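Local coordinates for hypothetical protein Atu0240 (Agrobacterium tumefaciens str. C58, PDB 2GAX) that is of unknown function but belongs to the DUF2000 family, probably related to type 2 peptidyl-tRNA hydrolases, at residues T4-I9 and S54-V59. Sequence-based numbering, arbitrary orientation.
With PO4 (phosphate ion), chain C.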
# COMPACT_ATOMS: atom_id res chain seq x y z
N THR A 4 -10.99 8.20 7.78
CA THR A 4 -9.77 7.88 7.02
C THR A 4 -10.05 7.43 5.59
O THR A 4 -11.21 7.20 5.21
CB THR A 4 -8.93 6.79 7.72
OG1 THR A 4 -9.65 5.55 7.73
CG2 THR A 4 -8.59 7.20 9.15
N LYS A 5 -8.98 7.32 4.81
CA LYS A 5 -9.00 6.79 3.46
C LYS A 5 -7.83 5.81 3.31
O LYS A 5 -6.75 6.06 3.83
CB LYS A 5 -8.85 7.94 2.46
CG LYS A 5 -8.72 7.50 1.01
CD LYS A 5 -8.42 8.67 0.08
CE LYS A 5 -7.99 8.13 -1.28
NZ LYS A 5 -7.86 9.15 -2.38
N ILE A 6 -8.06 4.71 2.58
CA ILE A 6 -7.00 3.75 2.24
C ILE A 6 -6.59 3.93 0.77
O ILE A 6 -7.42 3.85 -0.14
CB ILE A 6 -7.42 2.27 2.50
CG1 ILE A 6 -7.81 2.05 3.96
CG2 ILE A 6 -6.28 1.31 2.15
CD1 ILE A 6 -8.36 0.67 4.25
N ALA A 7 -5.31 4.18 0.56
CA ALA A 7 -4.78 4.38 -0.77
C ALA A 7 -3.57 3.49 -1.00
O ALA A 7 -2.74 3.32 -0.10
CB ALA A 7 -4.43 5.83 -0.99
N VAL A 8 -3.50 2.93 -2.20
CA VAL A 8 -2.35 2.17 -2.66
C VAL A 8 -1.77 2.91 -3.86
O VAL A 8 -2.50 3.23 -4.79
CB VAL A 8 -2.79 0.76 -3.12
CG1 VAL A 8 -1.61 0.01 -3.75
CG2 VAL A 8 -3.41 -0.03 -1.98
N ILE A 9 -0.46 3.19 -3.85
CA ILE A 9 0.22 3.84 -4.98
C ILE A 9 1.35 2.97 -5.54
O ILE A 9 2.32 2.65 -4.84
CB ILE A 9 0.79 5.27 -4.64
CG1 ILE A 9 -0.19 6.11 -3.84
CG2 ILE A 9 1.18 6.03 -5.92
CD1 ILE A 9 0.02 6.07 -2.31
N SER A 54 -12.09 -6.15 4.24
CA SER A 54 -12.10 -4.74 4.61
C SER A 54 -13.48 -4.16 4.41
O SER A 54 -14.12 -4.41 3.38
CB SER A 54 -11.09 -3.92 3.79
OG SER A 54 -11.22 -2.53 4.09
N ILE A 55 -13.95 -3.43 5.41
CA ILE A 55 -15.22 -2.73 5.29
C ILE A 55 -15.02 -1.38 4.61
O ILE A 55 -15.99 -0.73 4.23
CB ILE A 55 -15.90 -2.53 6.67
CG1 ILE A 55 -15.00 -1.73 7.63
CG2 ILE A 55 -16.28 -3.88 7.23
CD1 ILE A 55 -15.67 -1.36 8.96
N GLN A 56 -13.76 -0.96 4.49
CA GLN A 56 -13.41 0.36 3.99
C GLN A 56 -12.93 0.28 2.54
O GLN A 56 -12.13 -0.60 2.21
CB GLN A 56 -12.31 0.94 4.89
CG GLN A 56 -11.91 2.36 4.66
CD GLN A 56 -11.04 2.94 5.78
OE1 GLN A 56 -10.83 2.33 6.84
NE2 GLN A 56 -10.54 4.15 5.54
N PRO A 57 -13.38 1.21 1.66
CA PRO A 57 -12.92 1.25 0.28
C PRO A 57 -11.41 1.46 0.17
O PRO A 57 -10.79 2.02 1.07
CB PRO A 57 -13.65 2.48 -0.30
CG PRO A 57 -14.81 2.66 0.55
CD PRO A 57 -14.37 2.27 1.92
N ILE A 58 -10.86 1.01 -0.95
CA ILE A 58 -9.43 1.06 -1.20
C ILE A 58 -9.21 1.67 -2.59
O ILE A 58 -9.62 1.10 -3.61
CB ILE A 58 -8.82 -0.36 -1.11
CG1 ILE A 58 -9.01 -0.93 0.30
CG2 ILE A 58 -7.34 -0.38 -1.53
CD1 ILE A 58 -9.07 -2.45 0.36
N VAL A 59 -8.58 2.85 -2.62
CA VAL A 59 -8.28 3.52 -3.89
C VAL A 59 -6.89 3.13 -4.41
O VAL A 59 -5.91 3.25 -3.68
CB VAL A 59 -8.37 5.07 -3.72
CG1 VAL A 59 -7.89 5.78 -4.94
CG2 VAL A 59 -9.80 5.48 -3.40
P PO4 C . -12.31 5.92 10.70
O1 PO4 C . -12.61 4.48 11.06
O2 PO4 C . -13.60 6.71 10.65
O3 PO4 C . -11.65 5.99 9.35
O4 PO4 C . -11.41 6.54 11.74
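Residues 4-9, on strand 4-11, and the chain arriving through 54-59 meet as parallel neighbours, joined at one end by backbone and at the other by a glutamine side chain. The backbone ladder straddles A7: V59 N reaches I6 O at 2.9 Å, and V8 N returns to V59 O at 2.8 Å, the second bond running almost along the C=O axis.

Further back along the incoming chain, Q56 takes over. Its chain is fully extended, CG anti to the backbone N (chi1 -173°), so the carboxamide is carried across to T4. There NE2 donates to T4 OG1 over 2.7 Å, in the plane of the amide, while OE1 accepts from R118 on strand 112-120; the amide is thus gripped at both ends and its flip is fixed. T4 OG1 sits in the crowded position between its own N and carbonyl carbon (chi1 66°). From there it donates to O3 of a phosphate ion, 2.6 Å away, which T4 N also binds; the ion probably comes from the crystallisation liquor.

I6 lies between the Q56-T4 bond and the backbone ladder. It crosses the Q56 side chain obliquely, CG1 and CD1 against the carboxamide, with I6 CD1 3.8 Å from Q56 CD, while CG2 rests against I58 CG1. I6 and I58 share a rotamer and lie side by side, pointing the same way; I58 CG2 then meets V8 CG2 at 4.0 Å, beneath helix 16-33. On the other face, the extended K5 chain crosses V59 obliquely, K5 CE against V59 CG2 at 3.8 Å.

In the loop, S54 OG reaches forward two residues to a lone pair of Q56 O. Helix 16-33 lies between the two strands in sequence and packs on the I58 face: a parallel beta-alpha-beta connection in the mixed sheet of an alpha/beta fold, consistent with the PTH2 clan.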